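Local atomic coordinates of hemolysin activator protein CdiB (Acinetobacter baumannii ACICU, PDB entry 6WIL), a protein that probably exports the partner toxin of contact-dependent growth inhibition across the outer membrane, as a two-partner secretion (TpsB) transporter of the Omp85 superfamily. Residues I63-Q68 with S136-R141; L248-S253 with I273-P278; V306-N311 with S344-I349; Y436-R441 with Q478-E483. One frame throughout, in Å; residues are numbered along the deposited sequence.

Contact 1 belongs to the POTRA region and stands apart from the other three, which all join neighbouring strands of one closed antiparallel barrel of sixteen strands. Its centre lies about 41 Å from that of contact 2 and about 73 Å from that of contact 3, with the centre of the chain between contacts 1 and 3. Contact 3 is therefore at the barrel end remote from the POTRA domains, probably the extracellular one. Contacts 2 and 4 sit on opposite sides of the chain's centre, their own centres about 29 Å apart. The ligands keep to different places: a sulfate at Asn347 in contact 3, a detergent molecule at Gln478 and Trp440 in contact 4.

Contact 1 (I63-Q68 with S136-R141); sequences IPLIGQ and SIQIGR
Ser136 on Ile63 and Gln68 on Ile137 make the two polar links between strand 136-138 of the first POTRA domain and the loop 63-68, which leaves the parallel neighbouring strand 59-62 and runs through a type II turn from Leu65 to Gln68 toward helix 70-74.

Two hydrogen bonds cross the contact. At the strand end of the loop, Ser136 OG donates to Ile63 O over 2.6 Å, the hydroxyl standing 28° out of the carbonyl plane. At the far end of the turn, Gln68 NE2 gives a nearly straight bond to Ile137 O, 3.0 Å long, approached nearly along the C=O axis; the same amide nitrogen also lies near Ile139 CG1. The other side of the amide turns back into its own loop: Gln68 OE1 takes the N-H of Leu65 at 3.1 Å, from well above the carbonyl plane. One side-chain amide thus ties the turn to itself and to the strand, and its rotation is fixed from both ends.

Apolar contact is lighter. Leu65 CD2 rests against Ser136, 3.7 Å from its CB, and CD1 reaches the CG of Gln138. Leu73 of helix 70-74 touches both Gln68 and Ile137, so the helix packs against loop and strand alike.

A water extends the link: it accepts from Gln68 NE2 at 3.1 Å and, weakly, from Ile139 N.

Contact 2 (L248-S253 with I273-P278); sequences LNDILS and ISYQLP
Tyr275 OH donates to Asp250 OD2 over 2.7 Å, and the conformations of both side chains explain the meeting. The tyrosine CG stands anti to its backbone N, beside the carbonyl carbon (chi1 -174°); beyond it the ring runs from CD1, near Leu252 CB, to the hydroxyl at Asp250. Asp250 CG takes the crowded position between its own N and carbonyl carbon (chi1 45°). The carboxylate is turned almost perpendicular to the ring, and the hydroxyl comes from above its plane, while OD2 itself lies at the ring edge. OD2 also accepts from Phe246 N, and OD1 takes Leu248 N at 2.9 Å, so the carboxylate pins the bend before strand 251-253.

Leu248 and Leu277 lie side by side, CD1 to CD1 at 3.9 Å. Further along, Leu252 CD1 touches Ile273 CG1 at 3.9 Å. On the other face, Gln276 reaches Asp283 and Gln26 of helix 8-27.

Ile251 pairs with Gln276, and Ser253 with Ser274, through two backbone bonds each; a water bridges Asn249 O and Gln276 O where regular pairing stops. Such pairing is that of a beta hairpin, here 251-261 with 266-279, in a TpsB barrel.

Contact 3 (V306-N311 with S344-I349); sequences VIYHGN and SFLNDI. With SO4 (sulfate ion), chain C.
His309 and Phe345 pair across the open end of the beta hairpin formed by strands 308-326 and 329-346, beside the type I' turn from Leu346 to Ile349 that leads into the next barrel strand, 349-371.

Phe345 CB sits over one face of the imidazole, 3.5 Å from its centroid and offset toward the rim, a CH-pi contact; the two rings themselves are near parallel but slid apart and barely overlap. The histidine CG lies between its backbone N and carbonyl carbon (chi1 58°). With Phe345 CB over one face, the ring brings NE2 to the turn, where it accepts the N-H of Asp348 at 3.2 Å, practically in the ring plane, so a side chain of one strand holds the backbone of the turn.

On the opposite face of the sheet, Leu346 CD1 stands over the centre of the Tyr308 ring, 3.6 Å from the centroid. The same methyl touches Val306 CG1 at 3.9 Å.

Asn347, with positive phi in the turn, grips Ile307 twice. Its OD1 takes Ile307 N at 2.7 Å, in the carbonyl plane and almost straight, and its own N gives a 3.0 Å bond to Ile307 O. ND2 is shared by Pro305 O and the sulfate, whose O1 it meets at 2.9 Å; the ion probably comes from the crystallisation liquor.

Farther in, Gly310 CA packs 4.2 Å from Ser344 CA. The whole is the open end of an antiparallel hairpin, two adjacent staves of the sixteen-stranded barrel.

Contact 4 (Y436-R441 with Q478-E483); sequences YRLNWR and QYVQQE. With C8E ((hydroxyethyloxy)tri(ethyloxy)octane), chain D.
Gln478 meets Trp440, Arg441 and a bound detergent in the course of one side chain. Its CB lies 3.4 Å from Arg441 O. CG, set between the backbone N and the carbonyl carbon (chi1 70°), continues into an extended chain past the indole and close to the detergent O12. At the tip, OE1 receives Trp440 NE1 on a lone pair at 2.7 Å, exactly in the indole plane, with the amide turned 76° from the ring. NE2 donates to two ether oxygens, O12 and O15, each at 3.2 Å.

Along the same face, Leu438 CD1 packs on Val480 CG2 at 3.7 Å, and Tyr436 OH gives a 2.5 Å bond to an in-plane lone pair of Gln482 OE1. On the other face Arg441 CB lies over the Tyr479 ring, a CH-pi contact, and Asn439 ND2 bonds weakly to Gln481 OE1. Here Arg441 forms a salt bridge with Asp420, and Glu483 with Arg524 and with Arg464, the arginine of the family's VRGF motif.

Backbone bonds join Arg437 with Glu483, Asn439 with Gln481 and Arg441 with Tyr479. This chemistry implies a barrel wall with two characters: a detergent-binding face that probably meets the membrane, and a charged one probably turned to the lumen.

Contact 1 (I63-Q68 with S136-R141)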
# COMPACT_ATOMS: atom_id res chain seq x y z
N ILE A 63 27.73 20.57 -22.56
CA ILE A 63 27.76 21.78 -23.36
C ILE A 63 26.36 22.04 -23.88
O ILE A 63 25.74 21.13 -24.45
CB ILE A 63 28.76 21.69 -24.53
CG1 ILE A 63 30.18 21.55 -23.99
CG2 ILE A 63 28.65 22.91 -25.43
CD1 ILE A 63 30.61 22.69 -23.10
N PRO A 64 25.81 23.24 -23.71
CA PRO A 64 24.44 23.50 -24.19
C PRO A 64 24.33 23.39 -25.70
O PRO A 64 25.25 23.74 -26.44
CB PRO A 64 24.18 24.94 -23.72
CG PRO A 64 25.16 25.18 -22.62
CD PRO A 64 26.37 24.38 -22.97
N LEU A 65 23.20 22.87 -26.15
CA LEU A 65 22.83 22.99 -27.55
C LEU A 65 22.22 24.37 -27.79
O LEU A 65 22.13 25.20 -26.88
CB LEU A 65 21.85 21.88 -27.94
CG LEU A 65 22.41 20.46 -28.06
CD1 LEU A 65 21.40 19.53 -28.71
CD2 LEU A 65 23.71 20.47 -28.84
N ILE A 66 21.80 24.62 -29.02
CA ILE A 66 21.19 25.90 -29.36
C ILE A 66 19.88 26.06 -28.61
O ILE A 66 19.02 25.17 -28.66
CB ILE A 66 20.99 26.02 -30.87
CG1 ILE A 66 22.34 25.99 -31.58
CG2 ILE A 66 20.19 27.28 -31.21
CD1 ILE A 66 22.23 25.96 -33.07
N GLY A 67 19.72 27.18 -27.92
CA GLY A 67 18.49 27.46 -27.22
C GLY A 67 18.33 26.77 -25.89
O GLY A 67 17.20 26.69 -25.38
N GLN A 68 19.41 26.27 -25.31
CA GLN A 68 19.37 25.60 -24.02
C GLN A 68 19.95 26.53 -22.96
O GLN A 68 21.10 26.96 -23.07
CB GLN A 68 20.15 24.28 -24.05
CG GLN A 68 19.53 23.21 -24.93
CD GLN A 68 20.15 21.84 -24.69
OE1 GLN A 68 21.19 21.73 -24.04
NE2 GLN A 68 19.50 20.80 -25.19
N SER A 136 26.60 16.54 -25.03
CA SER A 136 25.39 17.34 -25.09
C SER A 136 24.18 16.44 -24.91
O SER A 136 24.25 15.23 -25.11
CB SER A 136 25.26 18.11 -26.40
OG SER A 136 25.96 19.33 -26.33
N ILE A 137 23.05 17.05 -24.56
CA ILE A 137 21.84 16.30 -24.29
C ILE A 137 20.73 16.79 -25.21
O ILE A 137 20.38 17.98 -25.22
CB ILE A 137 21.42 16.39 -22.81
CG1 ILE A 137 20.14 15.59 -22.58
CG2 ILE A 137 21.23 17.84 -22.37
CD1 ILE A 137 19.85 15.26 -21.15
N GLN A 138 20.17 15.87 -25.98
CA GLN A 138 18.95 16.14 -26.73
C GLN A 138 17.78 15.95 -25.78
O GLN A 138 17.27 14.85 -25.58
CB GLN A 138 18.84 15.22 -27.94
CG GLN A 138 19.46 15.79 -29.18
CD GLN A 138 19.80 14.72 -30.20
OE1 GLN A 138 19.51 13.54 -29.99
NE2 GLN A 138 20.43 15.13 -31.30
N ILE A 139 17.34 17.06 -25.18
CA ILE A 139 16.28 17.02 -24.18
C ILE A 139 14.96 16.72 -24.88
O ILE A 139 14.45 17.54 -25.65
CB ILE A 139 16.22 18.34 -23.39
CG1 ILE A 139 17.58 18.63 -22.76
CG2 ILE A 139 15.12 18.27 -22.34
CD1 ILE A 139 17.53 19.67 -21.66
N GLY A 140 14.41 15.54 -24.61
CA GLY A 140 13.12 15.16 -25.16
C GLY A 140 11.97 15.64 -24.30
O GLY A 140 11.91 15.32 -23.10
N ARG A 141 11.05 16.39 -24.89
CA ARG A 141 9.99 17.05 -24.15
C ARG A 141 8.62 16.54 -24.61
O ARG A 141 8.49 15.82 -25.60
CB ARG A 141 10.06 18.57 -24.30
CG ARG A 141 11.42 19.15 -23.96
CD ARG A 141 11.39 20.67 -24.06
NE ARG A 141 11.49 21.30 -22.75
CZ ARG A 141 12.61 21.79 -22.24
NH1 ARG A 141 13.74 21.73 -22.95
NH2 ARG A 141 12.61 22.35 -21.04
O HOH W 1 17.00 20.08 -26.85

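Contact 2 (L248-S253 with I273-P278)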
# COMPACT_ATOMS: atom_id res chain seq x y z
N LEU A 248 -12.54 13.88 -10.10
CA LEU A 248 -11.23 14.30 -9.61
C LEU A 248 -10.31 13.10 -9.47
O LEU A 248 -9.37 13.13 -8.67
CB LEU A 248 -11.36 15.05 -8.28
CG LEU A 248 -12.04 16.41 -8.30
CD1 LEU A 248 -12.27 16.93 -6.89
CD2 LEU A 248 -11.20 17.40 -9.10
N ASN A 249 -10.57 12.04 -10.23
CA ASN A 249 -9.89 10.76 -10.05
C ASN A 249 -10.07 10.26 -8.62
O ASN A 249 -9.21 9.55 -8.08
CB ASN A 249 -8.40 10.84 -10.42
CG ASN A 249 -8.17 11.59 -11.72
OD1 ASN A 249 -8.52 11.12 -12.80
ND2 ASN A 249 -7.56 12.77 -11.63
N ASP A 250 -11.19 10.63 -8.01
CA ASP A 250 -11.46 10.34 -6.61
C ASP A 250 -12.24 9.04 -6.46
O ASP A 250 -12.85 8.54 -7.41
CB ASP A 250 -12.24 11.49 -5.97
CG ASP A 250 -13.38 11.98 -6.84
OD1 ASP A 250 -13.25 11.91 -8.08
OD2 ASP A 250 -14.41 12.44 -6.29
N ILE A 251 -12.20 8.49 -5.25
CA ILE A 251 -12.91 7.26 -4.94
C ILE A 251 -13.59 7.43 -3.59
O ILE A 251 -12.96 7.81 -2.60
CB ILE A 251 -11.96 6.04 -4.93
CG1 ILE A 251 -11.60 5.66 -6.36
CG2 ILE A 251 -12.60 4.87 -4.21
CD1 ILE A 251 -10.39 4.78 -6.46
N LEU A 252 -14.89 7.15 -3.55
CA LEU A 252 -15.69 7.24 -2.34
C LEU A 252 -16.16 5.84 -1.97
O LEU A 252 -16.76 5.15 -2.80
CB LEU A 252 -16.88 8.18 -2.53
CG LEU A 252 -17.88 8.28 -1.38
CD1 LEU A 252 -17.26 8.96 -0.17
CD2 LEU A 252 -19.14 9.02 -1.83
N SER A 253 -15.89 5.43 -0.74
CA SER A 253 -16.24 4.10 -0.27
C SER A 253 -17.13 4.21 0.96
O SER A 253 -16.91 5.06 1.82
CB SER A 253 -14.98 3.29 0.07
OG SER A 253 -14.07 3.29 -1.03
N ILE A 273 -17.05 5.57 6.10
CA ILE A 273 -16.98 6.32 4.85
C ILE A 273 -15.54 6.73 4.61
O ILE A 273 -14.85 7.18 5.53
CB ILE A 273 -17.90 7.56 4.88
CG1 ILE A 273 -17.59 8.50 3.71
CG2 ILE A 273 -17.78 8.29 6.21
CD1 ILE A 273 -18.51 9.69 3.63
N SER A 274 -15.08 6.56 3.37
CA SER A 274 -13.71 6.89 3.00
C SER A 274 -13.73 7.65 1.68
O SER A 274 -14.42 7.25 0.74
CB SER A 274 -12.85 5.63 2.88
OG SER A 274 -11.47 5.96 2.84
N TYR A 275 -12.98 8.74 1.63
CA TYR A 275 -12.81 9.52 0.41
C TYR A 275 -11.32 9.70 0.14
O TYR A 275 -10.54 9.96 1.06
CB TYR A 275 -13.50 10.87 0.51
CG TYR A 275 -13.50 11.68 -0.77
CD1 TYR A 275 -14.18 11.23 -1.89
CD2 TYR A 275 -12.84 12.90 -0.84
CE1 TYR A 275 -14.20 11.97 -3.06
CE2 TYR A 275 -12.85 13.64 -2.01
CZ TYR A 275 -13.53 13.17 -3.11
OH TYR A 275 -13.54 13.92 -4.27
N GLN A 276 -10.93 9.57 -1.13
CA GLN A 276 -9.52 9.58 -1.50
C GLN A 276 -9.39 10.16 -2.90
O GLN A 276 -10.07 9.71 -3.82
CB GLN A 276 -8.94 8.17 -1.46
CG GLN A 276 -7.48 8.10 -1.06
CD GLN A 276 -6.94 6.68 -1.09
OE1 GLN A 276 -7.70 5.71 -1.13
NE2 GLN A 276 -5.62 6.55 -1.07
N LEU A 277 -8.52 11.16 -3.06
CA LEU A 277 -8.21 11.71 -4.37
C LEU A 277 -6.72 11.98 -4.48
O LEU A 277 -6.10 12.42 -3.50
CB LEU A 277 -9.00 12.99 -4.65
CG LEU A 277 -8.50 14.34 -4.14
CD1 LEU A 277 -9.32 15.47 -4.76
CD2 LEU A 277 -8.56 14.42 -2.63
N PRO A 278 -6.12 11.73 -5.64
CA PRO A 278 -4.69 12.01 -5.81
C PRO A 278 -4.43 13.39 -6.40
O PRO A 278 -5.23 13.94 -7.16
CB PRO A 278 -4.26 10.92 -6.80
CG PRO A 278 -5.46 10.76 -7.68
CD PRO A 278 -6.67 10.98 -6.78
O HOH W 2 -8.67 8.12 -5.84

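Contact 3 (V306-N311 with S344-I349)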
# COMPACT_ATOMS: atom_id res chain seq x y z
N VAL A 306 -30.24 -5.71 32.23
CA VAL A 306 -28.94 -5.04 32.36
C VAL A 306 -28.33 -4.97 30.97
O VAL A 306 -27.79 -5.97 30.47
CB VAL A 306 -28.02 -5.75 33.35
CG1 VAL A 306 -26.64 -5.11 33.35
CG2 VAL A 306 -28.63 -5.72 34.74
N ILE A 307 -28.39 -3.80 30.34
CA ILE A 307 -27.90 -3.60 28.98
C ILE A 307 -26.78 -2.56 29.03
O ILE A 307 -26.99 -1.43 29.47
CB ILE A 307 -29.01 -3.15 28.03
CG1 ILE A 307 -30.19 -4.12 28.07
CG2 ILE A 307 -28.46 -3.01 26.61
CD1 ILE A 307 -29.80 -5.55 27.75
N TYR A 308 -25.60 -2.96 28.57
CA TYR A 308 -24.49 -2.03 28.35
C TYR A 308 -24.46 -1.65 26.87
O TYR A 308 -24.42 -2.52 26.00
CB TYR A 308 -23.16 -2.65 28.75
CG TYR A 308 -23.01 -2.93 30.23
CD1 TYR A 308 -22.51 -1.97 31.09
CD2 TYR A 308 -23.35 -4.17 30.75
CE1 TYR A 308 -22.36 -2.22 32.44
CE2 TYR A 308 -23.21 -4.44 32.10
CZ TYR A 308 -22.72 -3.46 32.94
OH TYR A 308 -22.58 -3.72 34.28
N HIS A 309 -24.49 -0.35 26.60
CA HIS A 309 -24.47 0.16 25.23
C HIS A 309 -23.66 1.44 25.17
O HIS A 309 -23.56 2.17 26.16
CB HIS A 309 -25.90 0.40 24.71
CG HIS A 309 -26.69 1.37 25.53
ND1 HIS A 309 -27.10 2.60 25.04
CD2 HIS A 309 -27.17 1.29 26.79
CE1 HIS A 309 -27.79 3.23 25.98
NE2 HIS A 309 -27.84 2.46 27.05
N GLY A 310 -23.09 1.71 24.00
CA GLY A 310 -22.29 2.91 23.83
C GLY A 310 -21.96 3.13 22.37
O GLY A 310 -22.14 2.25 21.52
N ASN A 311 -21.47 4.33 22.09
CA ASN A 311 -21.14 4.76 20.74
C ASN A 311 -19.69 5.22 20.68
O ASN A 311 -19.08 5.57 21.69
CB ASN A 311 -22.08 5.87 20.27
CG ASN A 311 -22.18 7.00 21.28
OD1 ASN A 311 -23.06 7.00 22.14
ND2 ASN A 311 -21.28 7.97 21.18
N SER A 344 -19.92 5.41 27.12
CA SER A 344 -20.57 4.15 27.49
C SER A 344 -21.78 4.42 28.37
O SER A 344 -21.87 5.45 29.05
CB SER A 344 -19.59 3.22 28.21
OG SER A 344 -18.41 3.04 27.45
N PHE A 345 -22.72 3.48 28.36
CA PHE A 345 -23.96 3.62 29.11
C PHE A 345 -24.30 2.31 29.81
O PHE A 345 -23.88 1.22 29.39
CB PHE A 345 -25.14 4.02 28.21
CG PHE A 345 -24.99 5.36 27.55
CD1 PHE A 345 -24.25 5.49 26.38
CD2 PHE A 345 -25.60 6.48 28.09
CE1 PHE A 345 -24.12 6.72 25.78
CE2 PHE A 345 -25.46 7.71 27.49
CZ PHE A 345 -24.72 7.84 26.33
N LEU A 346 -25.09 2.42 30.87
CA LEU A 346 -25.71 1.28 31.53
C LEU A 346 -27.19 1.61 31.71
O LEU A 346 -27.53 2.49 32.50
CB LEU A 346 -25.04 0.96 32.86
CG LEU A 346 -25.60 -0.26 33.60
CD1 LEU A 346 -25.79 -1.42 32.65
CD2 LEU A 346 -24.67 -0.65 34.74
N ASN A 347 -28.04 0.90 30.97
CA ASN A 347 -29.49 1.14 30.98
C ASN A 347 -29.80 2.62 30.82
O ASN A 347 -30.55 3.22 31.59
CB ASN A 347 -30.14 0.58 32.24
CG ASN A 347 -30.07 -0.94 32.31
OD1 ASN A 347 -29.67 -1.60 31.36
ND2 ASN A 347 -30.48 -1.49 33.45
N ASP A 348 -29.18 3.23 29.80
CA ASP A 348 -29.38 4.63 29.43
C ASP A 348 -28.85 5.61 30.48
O ASP A 348 -29.22 6.79 30.46
CB ASP A 348 -30.86 4.92 29.14
CG ASP A 348 -31.51 3.83 28.29
OD1 ASP A 348 -30.83 3.26 27.41
OD2 ASP A 348 -32.70 3.54 28.51
N ILE A 349 -27.99 5.15 31.38
CA ILE A 349 -27.28 6.03 32.31
C ILE A 349 -25.81 6.04 31.92
O ILE A 349 -25.19 4.98 31.80
CB ILE A 349 -27.46 5.57 33.77
CG1 ILE A 349 -28.94 5.44 34.13
CG2 ILE A 349 -26.79 6.57 34.71
CD1 ILE A 349 -29.67 6.76 34.29
S SO4 C . -32.54 0.93 35.20
O1 SO4 C . -31.30 0.28 35.62
O2 SO4 C . -33.31 1.32 36.37
O3 SO4 C . -33.31 -0.01 34.39
O4 SO4 C . -32.22 2.12 34.41

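Contact 4 (Y436-R441 with Q478-E483)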
# COMPACT_ATOMS: atom_id res chain seq x y z
N TYR A 436 2.55 -18.27 -1.94
CA TYR A 436 2.93 -18.16 -0.54
C TYR A 436 2.69 -16.74 -0.06
O TYR A 436 3.01 -15.78 -0.75
CB TYR A 436 4.40 -18.54 -0.32
CG TYR A 436 4.92 -18.17 1.05
CD1 TYR A 436 4.67 -18.98 2.15
CD2 TYR A 436 5.65 -17.01 1.25
CE1 TYR A 436 5.14 -18.64 3.41
CE2 TYR A 436 6.13 -16.67 2.50
CZ TYR A 436 5.87 -17.49 3.57
OH TYR A 436 6.34 -17.14 4.82
N ARG A 437 2.12 -16.62 1.14
CA ARG A 437 1.73 -15.33 1.68
C ARG A 437 2.16 -15.21 3.13
O ARG A 437 1.86 -16.10 3.94
CB ARG A 437 0.21 -15.13 1.57
CG ARG A 437 -0.27 -13.83 2.17
CD ARG A 437 -0.32 -12.74 1.12
NE ARG A 437 -0.81 -11.48 1.67
CZ ARG A 437 -2.08 -11.24 1.95
NH1 ARG A 437 -2.43 -10.06 2.45
NH2 ARG A 437 -3.00 -12.17 1.75
N LEU A 438 2.84 -14.11 3.46
CA LEU A 438 3.22 -13.81 4.83
C LEU A 438 2.74 -12.42 5.20
O LEU A 438 3.03 -11.45 4.49
CB LEU A 438 4.74 -13.91 5.03
CG LEU A 438 5.28 -13.52 6.41
CD1 LEU A 438 6.34 -14.51 6.87
CD2 LEU A 438 5.86 -12.11 6.41
N ASN A 439 2.01 -12.32 6.31
CA ASN A 439 1.56 -11.05 6.88
C ASN A 439 2.18 -10.89 8.26
O ASN A 439 2.07 -11.78 9.10
CB ASN A 439 0.04 -10.99 6.98
CG ASN A 439 -0.65 -11.13 5.64
OD1 ASN A 439 -0.16 -10.63 4.63
ND2 ASN A 439 -1.78 -11.82 5.63
N TRP A 440 2.82 -9.74 8.49
CA TRP A 440 3.45 -9.45 9.76
C TRP A 440 3.07 -8.05 10.22
O TRP A 440 3.16 -7.09 9.45
CB TRP A 440 4.97 -9.56 9.67
CG TRP A 440 5.66 -9.20 10.95
CD1 TRP A 440 5.97 -10.04 11.98
CD2 TRP A 440 6.13 -7.90 11.34
NE1 TRP A 440 6.60 -9.34 12.98
CE2 TRP A 440 6.71 -8.03 12.61
CE3 TRP A 440 6.11 -6.64 10.73
CZ2 TRP A 440 7.27 -6.95 13.29
CZ3 TRP A 440 6.67 -5.57 11.40
CH2 TRP A 440 7.24 -5.73 12.67
N ARG A 441 2.65 -7.94 11.48
CA ARG A 441 2.33 -6.67 12.10
C ARG A 441 2.93 -6.63 13.49
O ARG A 441 2.90 -7.64 14.21
CB ARG A 441 0.81 -6.46 12.17
CG ARG A 441 0.38 -5.24 12.97
CD ARG A 441 -0.96 -4.72 12.50
NE ARG A 441 -0.92 -4.33 11.09
CZ ARG A 441 -1.93 -3.75 10.45
NH1 ARG A 441 -1.81 -3.43 9.17
NH2 ARG A 441 -3.06 -3.50 11.09
N GLN A 478 3.41 -8.67 18.36
CA GLN A 478 3.57 -8.89 16.94
C GLN A 478 2.95 -10.23 16.59
O GLN A 478 2.93 -11.15 17.42
CB GLN A 478 5.04 -8.85 16.52
CG GLN A 478 5.86 -10.03 17.01
CD GLN A 478 7.32 -9.94 16.62
OE1 GLN A 478 7.67 -9.91 15.44
NE2 GLN A 478 8.20 -9.91 17.62
N TYR A 479 2.43 -10.34 15.38
CA TYR A 479 2.00 -11.62 14.85
C TYR A 479 2.55 -11.81 13.44
O TYR A 479 2.81 -10.84 12.73
CB TYR A 479 0.46 -11.79 14.85
CG TYR A 479 -0.34 -10.83 13.99
CD1 TYR A 479 -0.33 -10.92 12.60
CD2 TYR A 479 -1.16 -9.87 14.57
CE1 TYR A 479 -1.07 -10.05 11.82
CE2 TYR A 479 -1.91 -9.01 13.80
CZ TYR A 479 -1.86 -9.10 12.42
OH TYR A 479 -2.61 -8.24 11.66
N VAL A 480 2.72 -13.07 13.06
CA VAL A 480 3.10 -13.42 11.70
C VAL A 480 2.13 -14.49 11.21
O VAL A 480 2.03 -15.57 11.80
CB VAL A 480 4.56 -13.90 11.60
CG1 VAL A 480 4.88 -14.92 12.68
CG2 VAL A 480 4.83 -14.46 10.22
N GLN A 481 1.40 -14.17 10.15
CA GLN A 481 0.50 -15.10 9.49
C GLN A 481 1.19 -15.66 8.26
O GLN A 481 1.79 -14.90 7.48
CB GLN A 481 -0.81 -14.42 9.11
CG GLN A 481 -1.58 -13.84 10.28
CD GLN A 481 -2.66 -12.88 9.85
OE1 GLN A 481 -2.51 -12.15 8.87
NE2 GLN A 481 -3.77 -12.86 10.59
N GLN A 482 1.12 -16.97 8.08
CA GLN A 482 1.71 -17.62 6.92
C GLN A 482 0.69 -18.53 6.27
O GLN A 482 -0.12 -19.17 6.96
CB GLN A 482 2.97 -18.42 7.29
CG GLN A 482 4.18 -17.54 7.56
CD GLN A 482 5.43 -18.35 7.81
OE1 GLN A 482 6.32 -18.42 6.97
NE2 GLN A 482 5.50 -18.97 8.98
N GLU A 483 0.71 -18.58 4.94
CA GLU A 483 -0.33 -19.26 4.20
C GLU A 483 0.21 -19.68 2.84
O GLU A 483 0.96 -18.93 2.20
CB GLU A 483 -1.56 -18.35 4.03
CG GLU A 483 -2.62 -18.87 3.09
CD GLU A 483 -3.72 -17.85 2.85
OE1 GLU A 483 -4.37 -17.45 3.84
OE2 GLU A 483 -3.91 -17.43 1.69
C1 C8E D . 11.52 1.18 15.17
C2 C8E D . 10.30 0.42 15.68
C3 C8E D . 9.44 -0.05 14.51
C4 C8E D . 8.25 -0.86 15.04
C5 C8E D . 8.75 -2.19 15.60
C6 C8E D . 7.60 -2.89 16.31
C7 C8E D . 7.78 -4.40 16.19
C8 C8E D . 8.51 -4.93 17.43
O9 C8E D . 7.67 -5.85 18.07
C10 C8E D . 8.21 -6.40 19.24
C11 C8E D . 7.11 -7.16 19.99
O12 C8E D . 7.60 -8.41 20.39
C13 C8E D . 6.77 -9.09 21.29
C14 C8E D . 7.41 -10.42 21.68
O15 C8E D . 8.29 -10.85 20.68
C16 C8E D . 8.82 -12.13 20.90
C17 C8E D . 9.33 -12.73 19.59
O18 C8E D . 10.42 -12.00 19.11
C19 C8E D . 11.14 -12.65 18.10
C20 C8E D . 11.16 -11.79 16.83
O21 C8E D . 11.69 -10.52 17.11